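Local coordinates for sulfatase (Bacteroides fragilis CAG:558, PDB 6USS), which probably hydrolyses sulfate esters of aryl compounds, as a calcium-binding gut bacterial member of the sulfatase family, at residues 75-80 / 409-414; 150-155 / 382-387; 231-236 / 299-304. The protein carries 1 engineered substitution. All blocks are in the same frame, centred on the assembly; numbering follows the deposited sequence.

Contact 1 (75-80 / 409-414)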
ATOM      1  N   GLN A  75       2.843  23.407  24.975  1.00 23.40           N
ATOM      2  CA  GLN A  75       3.429  23.859  23.722  1.00 18.32           C
ATOM      3  C   GLN A  75       2.401  24.091  22.621  1.00 19.52           C
ATOM      4  O   GLN A  75       2.777  24.538  21.529  1.00 16.40           O
ATOM      5  CB  GLN A  75       4.473  22.855  23.247  1.00 16.88           C
ATOM      6  CG  GLN A  75       5.541  22.582  24.280  1.00 22.06           C
ATOM      7  CD  GLN A  75       6.242  21.237  24.061  1.00 34.76           C
ATOM      8  OE1 GLN A  75       5.594  20.204  23.826  1.00 30.71           O
ATOM      9  NE2 GLN A  75       7.569  21.243  24.158  1.00 36.34           N
ATOM     10  N   GLY A  76       1.119  23.807  22.868  1.00 17.97           N
ATOM     11  CA  GLY A  76       0.107  23.970  21.843  1.00 16.90           C
ATOM     12  C   GLY A  76      -1.223  24.515  22.329  1.00 23.61           C
ATOM     13  O   GLY A  76      -1.282  25.274  23.307  1.00 24.03           O
ATOM     14  N   VAL A  77      -2.303  24.147  21.639  1.00 19.26           N
ATOM     15  CA  VAL A  77      -3.651  24.585  21.975  1.00 20.42           C
ATOM     16  C   VAL A  77      -4.459  23.356  22.356  1.00 20.56           C
ATOM     17  O   VAL A  77      -4.293  22.284  21.757  1.00 18.56           O
ATOM     18  CB  VAL A  77      -4.323  25.350  20.808  1.00 24.13           C
ATOM     19  CG1 VAL A  77      -4.457  24.460  19.572  1.00 20.24           C
ATOM     20  CG2 VAL A  77      -5.700  25.930  21.219  1.00 12.08           C
ATOM     21  N   MET A  78      -5.313  23.510  23.373  1.00 18.08           N
ATOM     22  CA  MET A  78      -6.296  22.505  23.750  1.00 18.02           C
ATOM     23  C   MET A  78      -7.650  22.902  23.185  1.00 21.20           C
ATOM     24  O   MET A  78      -8.029  24.076  23.232  1.00 26.13           O
ATOM     25  CB  MET A  78      -6.412  22.377  25.268  1.00 17.99           C
ATOM     26  CG  MET A  78      -5.119  22.058  25.995  1.00 18.97           C
ATOM     27  SD  MET A  78      -5.320  22.279  27.779  1.00 22.80           S
ATOM     28  CE  MET A  78      -6.792  21.279  28.077  1.00 20.43           C
ATOM     29  N   PHE A  79      -8.392  21.930  22.675  1.00 20.47           N
ATOM     30  CA  PHE A  79      -9.768  22.171  22.256  1.00 20.63           C
ATOM     31  C   PHE A  79     -10.688  21.588  23.319  1.00 19.59           C
ATOM     32  O   PHE A  79     -10.779  20.367  23.471  1.00 24.19           O
ATOM     33  CB  PHE A  79     -10.043  21.573  20.880  1.00 18.86           C
ATOM     34  CG  PHE A  79      -9.453  22.374  19.753  1.00 21.29           C
ATOM     35  CD1 PHE A  79      -8.149  22.140  19.316  1.00 19.24           C
ATOM     36  CD2 PHE A  79     -10.194  23.377  19.140  1.00 17.77           C
ATOM     37  CE1 PHE A  79      -7.605  22.870  18.280  1.00 16.12           C
ATOM     38  CE2 PHE A  79      -9.654  24.122  18.101  1.00 15.78           C
ATOM     39  CZ  PHE A  79      -8.355  23.868  17.673  1.00 19.85           C
ATOM     40  N   THR A  80     -11.348  22.455  24.072  1.00 20.39           N
ATOM     41  CA  THR A  80     -12.177  22.018  25.185  1.00 22.17           C
ATOM     42  C   THR A  80     -13.592  21.642  24.756  1.00 19.80           C
ATOM     43  O   THR A  80     -14.373  21.168  25.591  1.00 18.68           O
ATOM     44  CB  THR A  80     -12.222  23.105  26.273  1.00 15.05           C
ATOM     45  OG1 THR A  80     -12.745  24.316  25.721  1.00 18.56           O
ATOM     46  CG2 THR A  80     -10.840  23.372  26.813  1.00 13.31           C
ATOM     47  N   PRO A 409      -8.718  28.042  10.838  1.00 19.73           N
ATOM     48  CA  PRO A 409      -8.967  29.394  11.374  1.00 22.39           C
ATOM     49  C   PRO A 409      -9.034  29.446  12.891  1.00 21.64           C
ATOM     50  O   PRO A 409      -8.768  30.509  13.462  1.00 24.21           O
ATOM     51  CB  PRO A 409     -10.301  29.804  10.727  1.00 18.04           C
ATOM     52  CG  PRO A 409     -10.309  29.092   9.453  1.00 21.29           C
ATOM     53  CD  PRO A 409      -9.647  27.743   9.727  1.00 20.71           C
ATOM     54  N   LEU A 410      -9.374  28.346  13.571  1.00 22.35           N
ATOM     55  CA  LEU A 410      -9.261  28.350  15.025  1.00 17.89           C
ATOM     56  C   LEU A 410      -7.810  28.230  15.454  1.00 14.49           C
ATOM     57  O   LEU A 410      -7.395  28.863  16.430  1.00 18.81           O
ATOM     58  CB  LEU A 410     -10.094  27.224  15.631  1.00 17.91           C
ATOM     59  CG  LEU A 410     -11.582  27.283  15.292  1.00 18.21           C
ATOM     60  CD1 LEU A 410     -12.283  25.973  15.645  1.00 15.20           C
ATOM     61  CD2 LEU A 410     -12.226  28.463  15.995  1.00 15.59           C
ATOM     62  N   LEU A 411      -7.018  27.448  14.722  1.00 16.25           N
ATOM     63  CA  LEU A 411      -5.613  27.279  15.086  1.00 20.00           C
ATOM     64  C   LEU A 411      -4.838  28.584  14.938  1.00 21.28           C
ATOM     65  O   LEU A 411      -3.905  28.853  15.702  1.00 17.29           O
ATOM     66  CB  LEU A 411      -4.984  26.183  14.235  1.00 12.03           C
ATOM     67  CG  LEU A 411      -5.573  24.803  14.495  1.00 17.73           C
ATOM     68  CD1 LEU A 411      -5.092  23.849  13.418  1.00 17.89           C
ATOM     69  CD2 LEU A 411      -5.206  24.294  15.886  1.00 12.39           C
ATOM     70  N   LYS A 412      -5.211  29.409  13.963  1.00 25.89           N
ATOM     71  CA  LYS A 412      -4.506  30.649  13.678  1.00 23.41           C
ATOM     72  C   LYS A 412      -5.233  31.895  14.194  1.00 24.04           C
ATOM     73  O   LYS A 412      -4.719  33.003  14.018  1.00 25.07           O
ATOM     74  CB  LYS A 412      -4.266  30.750  12.170  1.00 24.56           C
ATOM     75  CG  LYS A 412      -3.468  29.575  11.593  1.00 22.97           C
ATOM     76  CD  LYS A 412      -3.382  29.687  10.075  1.00 23.73           C
ATOM     77  CE  LYS A 412      -1.940  29.735   9.591  1.00 33.13           C
ATOM     78  NZ  LYS A 412      -1.855  30.045   8.137  1.00 31.06           N
ATOM     79  N   GLN A 413      -6.394  31.737  14.850  1.00 19.26           N
ATOM     80  CA  GLN A 413      -7.215  32.859  15.330  1.00 19.91           C
ATOM     81  C   GLN A 413      -7.479  33.875  14.221  1.00 19.81           C
ATOM     82  O   GLN A 413      -7.308  35.078  14.394  1.00 19.47           O
ATOM     83  CB  GLN A 413      -6.583  33.545  16.542  1.00 23.68           C
ATOM     84  CG  GLN A 413      -6.266  32.616  17.715  1.00 34.67           C
ATOM     85  CD  GLN A 413      -6.204  33.349  19.056  1.00 47.40           C
ATOM     86  OE1 GLN A 413      -7.232  33.767  19.605  1.00 55.57           O
ATOM     87  NE2 GLN A 413      -4.992  33.510  19.584  1.00 39.35           N
ATOM     88  N   THR A 414      -7.875  33.369  13.055  1.00 20.46           N
ATOM     89  CA  THR A 414      -8.297  34.202  11.942  1.00 17.38           C
ATOM     90  C   THR A 414      -9.800  34.210  11.737  1.00 22.57           C
ATOM     91  O   THR A 414     -10.311  35.159  11.135  1.00 26.93           O
ATOM     92  CB  THR A 414      -7.644  33.742  10.629  1.00 18.18           C
ATOM     93  OG1 THR A 414      -8.016  32.382  10.361  1.00 24.69           O
ATOM     94  CG2 THR A 414      -6.137  33.844  10.720  1.00 14.56           C
TER

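Contact 2 (150-155 / 382-387)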
ATOM      1  N   ALA A 150      -5.824   9.609   3.360  1.00 19.33           N
ATOM      2  CA  ALA A 150      -4.437   9.179   3.185  1.00 18.86           C
ATOM      3  C   ALA A 150      -4.051   9.088   1.716  1.00 21.85           C
ATOM      4  O   ALA A 150      -2.874   9.278   1.377  1.00 24.35           O
ATOM      5  CB  ALA A 150      -4.204   7.826   3.861  1.00 19.60           C
ATOM      6  N   GLU A 151      -5.012   8.764   0.843  1.00 22.33           N
ATOM      7  CA  GLU A 151      -4.754   8.760  -0.594  1.00 18.10           C
ATOM      8  C   GLU A 151      -4.373  10.152  -1.088  1.00 19.36           C
ATOM      9  O   GLU A 151      -3.462  10.300  -1.912  1.00 22.57           O
ATOM     10  CB  GLU A 151      -5.986   8.246  -1.343  1.00 19.47           C
ATOM     11  CG  GLU A 151      -5.731   7.830  -2.799  1.00 23.08           C
ATOM     12  CD  GLU A 151      -4.857   6.566  -2.915  1.00 22.98           C
ATOM     13  OE1 GLU A 151      -5.072   5.616  -2.123  1.00 21.59           O
ATOM     14  OE2 GLU A 151      -3.962   6.527  -3.797  1.00 24.53           O
ATOM     15  N   ILE A 152      -5.051  11.187  -0.589  1.00 16.60           N
ATOM     16  CA  ILE A 152      -4.790  12.539  -1.073  1.00 19.65           C
ATOM     17  C   ILE A 152      -3.436  13.031  -0.580  1.00 21.20           C
ATOM     18  O   ILE A 152      -2.674  13.661  -1.332  1.00 17.21           O
ATOM     19  CB  ILE A 152      -5.928  13.484  -0.651  1.00 16.51           C
ATOM     20  CG1 ILE A 152      -7.262  13.015  -1.230  1.00 15.90           C
ATOM     21  CG2 ILE A 152      -5.655  14.873  -1.145  1.00 19.98           C
ATOM     22  CD1 ILE A 152      -8.407  13.880  -0.771  1.00 17.66           C
ATOM     23  N   LEU A 153      -3.117  12.752   0.689  1.00 19.58           N
ATOM     24  CA  LEU A 153      -1.778  13.023   1.199  1.00 20.88           C
ATOM     25  C   LEU A 153      -0.728  12.253   0.403  1.00 19.54           C
ATOM     26  O   LEU A 153       0.268  12.831  -0.047  1.00 20.41           O
ATOM     27  CB  LEU A 153      -1.701  12.674   2.691  1.00 17.55           C
ATOM     28  CG  LEU A 153      -2.516  13.557   3.639  1.00 14.01           C
ATOM     29  CD1 LEU A 153      -2.505  13.019   5.061  1.00 18.11           C
ATOM     30  CD2 LEU A 153      -1.984  14.965   3.612  1.00 17.39           C
ATOM     31  N   LYS A 154      -0.945  10.945   0.208  1.00 21.42           N
ATOM     32  CA  LYS A 154      -0.004  10.123  -0.554  1.00 22.41           C
ATOM     33  C   LYS A 154       0.197  10.682  -1.959  1.00 23.05           C
ATOM     34  O   LYS A 154       1.334  10.914  -2.392  1.00 21.38           O
ATOM     35  CB  LYS A 154      -0.505   8.675  -0.601  1.00 22.91           C
ATOM     36  CG  LYS A 154       0.420   7.641  -1.273  1.00 19.89           C
ATOM     37  CD  LYS A 154      -0.383   6.379  -1.699  1.00 19.56           C
ATOM     38  CE  LYS A 154       0.029   5.871  -3.106  1.00 32.60           C
ATOM     39  NZ  LYS A 154       1.556   5.723  -3.307  1.00 28.35           N
ATOM     40  N   ASP A 155      -0.903  10.957  -2.667  1.00 22.24           N
ATOM     41  CA  ASP A 155      -0.815  11.440  -4.039  1.00 19.10           C
ATOM     42  C   ASP A 155      -0.213  12.835  -4.136  1.00 21.21           C
ATOM     43  O   ASP A 155       0.209  13.242  -5.224  1.00 21.23           O
ATOM     44  CB  ASP A 155      -2.200  11.423  -4.691  1.00 20.34           C
ATOM     45  CG  ASP A 155      -2.803  10.002  -4.793  1.00 27.63           C
ATOM     46  OD1 ASP A 155      -2.060   8.981  -4.842  1.00 27.07           O
ATOM     47  OD2 ASP A 155      -4.050   9.915  -4.825  1.00 30.22           O
ATOM     48  N   ASP A 382     -14.250  17.355  10.432  1.00 13.61           N
ATOM     49  CA  ASP A 382     -13.443  18.540  10.137  1.00 15.62           C
ATOM     50  C   ASP A 382     -11.948  18.226  10.040  1.00 18.49           C
ATOM     51  O   ASP A 382     -11.203  18.967   9.374  1.00 17.31           O
ATOM     52  CB  ASP A 382     -13.647  19.613  11.208  1.00 16.29           C
ATOM     53  CG  ASP A 382     -15.104  19.999  11.397  1.00 18.01           C
ATOM     54  OD1 ASP A 382     -15.926  19.740  10.489  1.00 16.92           O
ATOM     55  OD2 ASP A 382     -15.424  20.560  12.474  1.00 17.66           O
ATOM     56  N   PHE A 383     -11.487  17.168  10.722  1.00 16.39           N
ATOM     57  CA  PHE A 383     -10.081  16.764  10.653  1.00 18.11           C
ATOM     58  C   PHE A 383      -9.614  16.551   9.214  1.00 16.62           C
ATOM     59  O   PHE A 383      -8.443  16.807   8.892  1.00 14.17           O
ATOM     60  CB  PHE A 383      -9.854  15.477  11.463  1.00 13.84           C
ATOM     61  CG  PHE A 383      -9.740  15.686  12.954  1.00 11.01           C
ATOM     62  CD1 PHE A 383     -10.732  16.342  13.664  1.00 13.60           C
ATOM     63  CD2 PHE A 383      -8.653  15.180  13.652  1.00 14.63           C
ATOM     64  CE1 PHE A 383     -10.633  16.516  15.059  1.00 15.71           C
ATOM     65  CE2 PHE A 383      -8.540  15.348  15.041  1.00 15.14           C
ATOM     66  CZ  PHE A 383      -9.532  16.021  15.745  1.00 13.52           C
ATOM     67  N   TYR A 384     -10.532  16.101   8.332  1.00 12.69           N
ATOM     68  CA  TYR A 384     -10.159  15.789   6.951  1.00 17.04           C
ATOM     69  C   TYR A 384      -9.736  17.035   6.173  1.00 18.69           C
ATOM     70  O   TYR A 384      -8.573  17.100   5.730  1.00 14.28           O
ATOM     71  CB  TYR A 384     -11.310  15.031   6.288  1.00 16.07           C
ATOM     72  CG  TYR A 384     -11.169  14.566   4.862  1.00 14.63           C
ATOM     73  CD1 TYR A 384     -11.096  15.470   3.809  1.00 17.05           C
ATOM     74  CD2 TYR A 384     -11.201  13.207   4.565  1.00 16.58           C
ATOM     75  CE1 TYR A 384     -11.016  15.028   2.499  1.00 16.70           C
ATOM     76  CE2 TYR A 384     -11.140  12.752   3.273  1.00 15.37           C
ATOM     77  CZ  TYR A 384     -11.047  13.662   2.240  1.00 18.45           C
ATOM     78  OH  TYR A 384     -10.976  13.199   0.948  1.00 17.46           O
ATOM     79  N   PRO A 385     -10.589  18.060   5.991  1.00 20.10           N
ATOM     80  CA  PRO A 385     -10.092  19.293   5.351  1.00 19.05           C
ATOM     81  C   PRO A 385      -8.949  19.933   6.109  1.00 16.02           C
ATOM     82  O   PRO A 385      -8.090  20.542   5.475  1.00 16.30           O
ATOM     83  CB  PRO A 385     -11.316  20.229   5.343  1.00 20.35           C
ATOM     84  CG  PRO A 385     -12.475  19.404   5.758  1.00 18.50           C
ATOM     85  CD  PRO A 385     -11.940  18.259   6.548  1.00 15.47           C
ATOM     86  N   SER A 386      -8.915  19.829   7.446  1.00 17.57           N
ATOM     87  CA  SER A 386      -7.884  20.537   8.211  1.00 20.05           C
ATOM     88  C   SER A 386      -6.511  19.929   7.979  1.00 19.60           C
ATOM     89  O   SER A 386      -5.516  20.648   7.835  1.00 20.99           O
ATOM     90  CB  SER A 386      -8.204  20.531   9.704  1.00 14.30           C
ATOM     91  OG  SER A 386      -9.504  21.029   9.950  1.00 18.15           O
ATOM     92  N   ILE A 387      -6.436  18.603   7.929  1.00 20.99           N
ATOM     93  CA  ILE A 387      -5.143  17.961   7.752  1.00 18.09           C
ATOM     94  C   ILE A 387      -4.624  18.201   6.330  1.00 21.45           C
ATOM     95  O   ILE A 387      -3.435  18.467   6.126  1.00 19.57           O
ATOM     96  CB  ILE A 387      -5.262  16.469   8.124  1.00 14.54           C
ATOM     97  CG1 ILE A 387      -5.281  16.335   9.653  1.00 14.84           C
ATOM     98  CG2 ILE A 387      -4.127  15.669   7.493  1.00 14.84           C
ATOM     99  CD1 ILE A 387      -5.891  15.057  10.211  1.00 15.10           C
TER

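Contact 3 (231-236 / 299-304)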
ATOM      1  N   VAL A 231       1.031  -4.068  24.461  1.00 21.39           N
ATOM      2  CA  VAL A 231       0.810  -3.820  23.031  1.00 19.31           C
ATOM      3  C   VAL A 231       1.035  -2.351  22.679  1.00 22.37           C
ATOM      4  O   VAL A 231       1.560  -2.036  21.600  1.00 23.02           O
ATOM      5  CB  VAL A 231      -0.583  -4.312  22.580  1.00 17.62           C
ATOM      6  CG1 VAL A 231      -1.690  -3.422  23.084  1.00 16.42           C
ATOM      7  CG2 VAL A 231      -0.628  -4.374  21.055  1.00 17.39           C
ATOM      8  N   SER A 232       0.651  -1.430  23.577  1.00 18.89           N
ATOM      9  CA  SER A 232       0.922  -0.009  23.363  1.00 20.43           C
ATOM     10  C   SER A 232       2.409   0.270  23.255  1.00 18.90           C
ATOM     11  O   SER A 232       2.809   1.215  22.563  1.00 20.32           O
ATOM     12  CB  SER A 232       0.325   0.826  24.506  1.00 18.29           C
ATOM     13  OG  SER A 232      -0.967   0.360  24.850  1.00 22.80           O
ATOM     14  N   GLU A 233       3.232  -0.511  23.963  1.00 19.36           N
ATOM     15  CA  GLU A 233       4.680  -0.390  23.834  1.00 18.18           C
ATOM     16  C   GLU A 233       5.143  -0.931  22.486  1.00 22.61           C
ATOM     17  O   GLU A 233       5.924  -0.277  21.775  1.00 20.11           O
ATOM     18  CB  GLU A 233       5.378  -1.128  24.985  1.00 17.67           C
ATOM     19  CG  GLU A 233       6.911  -0.989  25.046  1.00 16.25           C
ATOM     20  CD  GLU A 233       7.393   0.465  25.123  1.00 19.26           C
ATOM     21  OE1 GLU A 233       6.698   1.320  25.721  1.00 17.45           O
ATOM     22  OE2 GLU A 233       8.479   0.765  24.576  1.00 21.71           O
ATOM     23  N   ALA A 234       4.645  -2.116  22.108  1.00 16.62           N
ATOM     24  CA  ALA A 234       4.980  -2.688  20.810  1.00 18.29           C
ATOM     25  C   ALA A 234       4.625  -1.733  19.680  1.00 20.90           C
ATOM     26  O   ALA A 234       5.407  -1.547  18.737  1.00 22.48           O
ATOM     27  CB  ALA A 234       4.257  -4.021  20.614  1.00 18.48           C
ATOM     28  N   LEU A 235       3.446  -1.119  19.757  1.00 19.17           N
ATOM     29  CA  LEU A 235       3.030  -0.196  18.710  1.00 22.67           C
ATOM     30  C   LEU A 235       3.974   0.991  18.623  1.00 22.03           C
ATOM     31  O   LEU A 235       4.330   1.430  17.522  1.00 21.77           O
ATOM     32  CB  LEU A 235       1.590   0.270  18.959  1.00 20.01           C
ATOM     33  CG  LEU A 235       0.511  -0.805  18.813  1.00 19.62           C
ATOM     34  CD1 LEU A 235      -0.892  -0.232  19.032  1.00 15.07           C
ATOM     35  CD2 LEU A 235       0.632  -1.464  17.435  1.00 22.06           C
ATOM     36  N   THR A 236       4.399   1.518  19.777  1.00 20.83           N
ATOM     37  CA  THR A 236       5.318   2.652  19.782  1.00 20.98           C
ATOM     38  C   THR A 236       6.674   2.285  19.180  1.00 20.11           C
ATOM     39  O   THR A 236       7.241   3.061  18.406  1.00 22.36           O
ATOM     40  CB  THR A 236       5.482   3.186  21.206  1.00 18.83           C
ATOM     41  OG1 THR A 236       4.186   3.360  21.794  1.00 18.38           O
ATOM     42  CG2 THR A 236       6.207   4.510  21.184  1.00 19.55           C
ATOM     43  N   LEU A 299       2.916   8.640  23.716  1.00 17.63           N
ATOM     44  CA  LEU A 299       2.949  10.015  23.227  1.00 14.63           C
ATOM     45  C   LEU A 299       4.289  10.661  23.540  1.00 19.97           C
ATOM     46  O   LEU A 299       4.902  11.303  22.680  1.00 15.19           O
ATOM     47  CB  LEU A 299       1.814  10.830  23.839  1.00 17.13           C
ATOM     48  CG  LEU A 299       1.762  12.321  23.462  1.00 16.47           C
ATOM     49  CD1 LEU A 299       1.249  12.539  22.037  1.00 16.63           C
ATOM     50  CD2 LEU A 299       0.926  13.090  24.443  1.00 12.40           C
ATOM     51  N   GLY A 300       4.755  10.502  24.780  1.00 20.25           N
ATOM     52  CA  GLY A 300       6.066  11.013  25.132  1.00 19.33           C
ATOM     53  C   GLY A 300       7.173  10.435  24.270  1.00 19.56           C
ATOM     54  O   GLY A 300       8.084  11.154  23.860  1.00 17.89           O
ATOM     55  N   ASP A 301       7.100   9.134  23.976  1.00 15.92           N
ATOM     56  CA  ASP A 301       8.179   8.478  23.238  1.00 17.36           C
ATOM     57  C   ASP A 301       8.289   9.014  21.813  1.00 18.70           C
ATOM     58  O   ASP A 301       9.400   9.211  21.305  1.00 21.20           O
ATOM     59  CB  ASP A 301       7.975   6.960  23.213  1.00 15.48           C
ATOM     60  CG  ASP A 301       8.171   6.308  24.578  1.00 19.55           C
ATOM     61  OD1 ASP A 301       8.826   6.903  25.460  1.00 20.93           O
ATOM     62  OD2 ASP A 301       7.678   5.176  24.764  1.00 20.21           O
ATOM     63  N   LEU A 302       7.151   9.241  21.149  1.00 17.23           N
ATOM     64  CA  LEU A 302       7.182   9.888  19.840  1.00 19.18           C
ATOM     65  C   LEU A 302       7.647  11.342  19.953  1.00 20.89           C
ATOM     66  O   LEU A 302       8.407  11.826  19.102  1.00 19.63           O
ATOM     67  CB  LEU A 302       5.803   9.802  19.179  1.00 12.57           C
ATOM     68  CG  LEU A 302       5.289   8.378  18.985  1.00 18.72           C
ATOM     69  CD1 LEU A 302       3.824   8.353  18.517  1.00 17.30           C
ATOM     70  CD2 LEU A 302       6.205   7.619  18.009  1.00  9.42           C
ATOM     71  N   MET A 303       7.217  12.050  21.003  1.00 17.26           N
ATOM     72  CA  MET A 303       7.640  13.436  21.171  1.00 20.33           C
ATOM     73  C   MET A 303       9.152  13.528  21.371  1.00 23.93           C
ATOM     74  O   MET A 303       9.801  14.445  20.845  1.00 19.78           O
ATOM     75  CB  MET A 303       6.886  14.079  22.338  1.00 20.73           C
ATOM     76  CG  MET A 303       5.407  14.414  22.045  1.00 19.29           C
ATOM     77  SD  MET A 303       4.396  14.808  23.523  1.00 29.25           S
ATOM     78  CE  MET A 303       4.975  16.470  23.920  1.00 23.66           C
ATOM     79  N   ASP A 304       9.730  12.577  22.119  1.00 20.21           N
ATOM     80  CA  ASP A 304      11.178  12.551  22.293  1.00 22.58           C
ATOM     81  C   ASP A 304      11.864  12.151  21.004  1.00 25.81           C
ATOM     82  O   ASP A 304      12.928  12.686  20.676  1.00 24.94           O
ATOM     83  CB  ASP A 304      11.595  11.594  23.415  1.00 20.88           C
ATOM     84  CG  ASP A 304      10.920  11.907  24.739  1.00 33.14           C
ATOM     85  OD1 ASP A 304      10.414  13.045  24.916  1.00 44.66           O
ATOM     86  OD2 ASP A 304      10.895  11.010  25.614  1.00 32.98           O
TER
HETATM   87  O   HOH W   1       5.406   3.419  24.750  1.00 21.37           O
HETATM   88  O   HOH W   2       8.716   3.429  23.305  1.00 21.61           O

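Contact 1 (75-80 / 409-414)
Leu410 meets the ring of Phe79 at its edge. Its CB lies near the ring plane, 4.0 Å from Phe79 CE2. One methyl of the same leucine shares this contact, with Leu410 CD1 also 4.0 Å from Phe79 CE2. The CB of Leu410 points toward the strand, so the root of the side chain packs as well as its tip.

Leu411 is the next residue and makes the larger part of the helix's contribution. Its CB bond does not aim at the strand, yet the side chain turns CD2 inward. CG lies beside the backbone N (chi1 -65°) and the chain then runs on extended (chi2 169°). Together these torsions bring CD2 to the ring rim between two carbons. Leu411 CD2 is 3.6 Å from Phe79 CZ and 3.7 Å from Phe79 CE1. It lies in the ring plane, not over a face. The same methyl reaches Val77, where Val77 CG1 comes within 3.8 Å of Leu411 CD2. Leu411 crosses both side chains at about a right angle.

This is helix-on-sheet packing in the alpha/beta fold of the sulfatases. Val77 and Phe79 alternate with Met78 along strand 77-83, so both face helix 408-412. The strand pairs with 357-363 and with 372-374, and Val362 and Cys374 from these neighbours line the same patch. Val362 touches Val77, Phe79 and Leu411, while Cys374 touches Val77, Phe79 and Leu410.

The C-terminal turn of the helix has the Schellman pattern. Gln413 takes positive phi (51°). Thr414 N bonds to Pro409 O at 3.0 Å, and the inner bond from Gln413 N to Leu410 O is weak at 3.4 Å.

Contact 2 (150-155 / 382-387)
The helical turn that brings Tyr384 and Ile387 up to Ile152 and Leu153 closes on Asp382 O, which two donors of Ser386 grip. Ser386 OG donates to Asp382 O at 2.7 Å, from above the carbonyl plane. Ser386 N reaches the same Asp382 O at 3.1 Å.

Between 150-155 and 382-387 two side-chain pairs meet. Tyr384 has CG trans to its backbone N (chi1 -179°), which carries the phenol toward helix 149-155. Ile152 CD1 packs against the phenol end, 3.2 Å from Tyr384 OH and 4.0 Å from Tyr384 CZ. The methyl comes at the ring obliquely, and the spacing at the oxygen is tight. That hydroxyl is buried but satisfied by a hydrogen bond with Thr147 O. The second pair is purely apolar. Leu153 CD1 meets Ile387 CG2 at 3.9 Å, and the two side chains cross at about a right angle. Leu149 and Leu388 extend the packing along the same two helices.

Helix 149-155 also borders the second subunit, where Lys154 of that chain is the partner of Glu151. The contact thus joins helix 149-155 to helix 383-390, which rests on strand 315-321 of the central mixed sheet, as in the alpha/beta fold of the alkaline phosphatase clan.

Contact 3 (231-236 / 299-304)
Thr236 packs its methyl on Asp301, with Thr236 CG2 3.6 Å from Asp301 CB. The methyl stands opposite the threonine's own backbone N. This rotamer leaves OG1 beside that N, where Thr236 OG1 donates to Ser232 O at 2.7 Å. OG1 is also hydrogen-bonded with Ser298 OG.

Asp301 points its CB toward helix 231-247. Its CG lies beside the backbone N (chi1 -69°), so CB meets the threonine methyl while OD2 faces Glu233.

Glu233 starts with its CB bond pointing away from the other helix. The chain then bends at chi2 (57°). The bend brings the carboxylate back, with Glu233 OE1 4.1 Å from Asp301 OD2.

Lys297 forms salt bridges with Glu233 OE1 and Asp301 OD2, and Arg271 one with Glu233 OE1. Two waters bridge the acids, one of them between Glu233 OE2 and Asp301 OD2.

Helices 231-247 and 283-308 run nearly parallel here, their short axes 17° apart. Leu235 and Leu302 both rest on Met257 of strand 253-258, so the helices pack side by side on the central sheet of the sulfatase alpha/beta fold. The like charges are probably tolerated because lysine, arginine and water offset them.

In the fold
All three contacts pack helices around the central mixed sheet, and all lie away from the calcium site. Contact 1 sets a helix directly on a strand. Contacts 2 and 3 each join two helices; in contact 2 helix 383-390 rests on strand 315-321, and in contact 3 both helices touch strand 253-258. Contacts 1 and 2 are buried. Contact 1 is wholly apolar, and contact 2 adds a buried hydroxyl. Contact 3 is partly buried and brings in charge and water. Helices 383-390 and 408-412 are successive in the chain. Contacts 1 and 3 touch where Gln75 OE1 packs on Met303 CE. Among the three, contact 2 alone has the second subunit beside it.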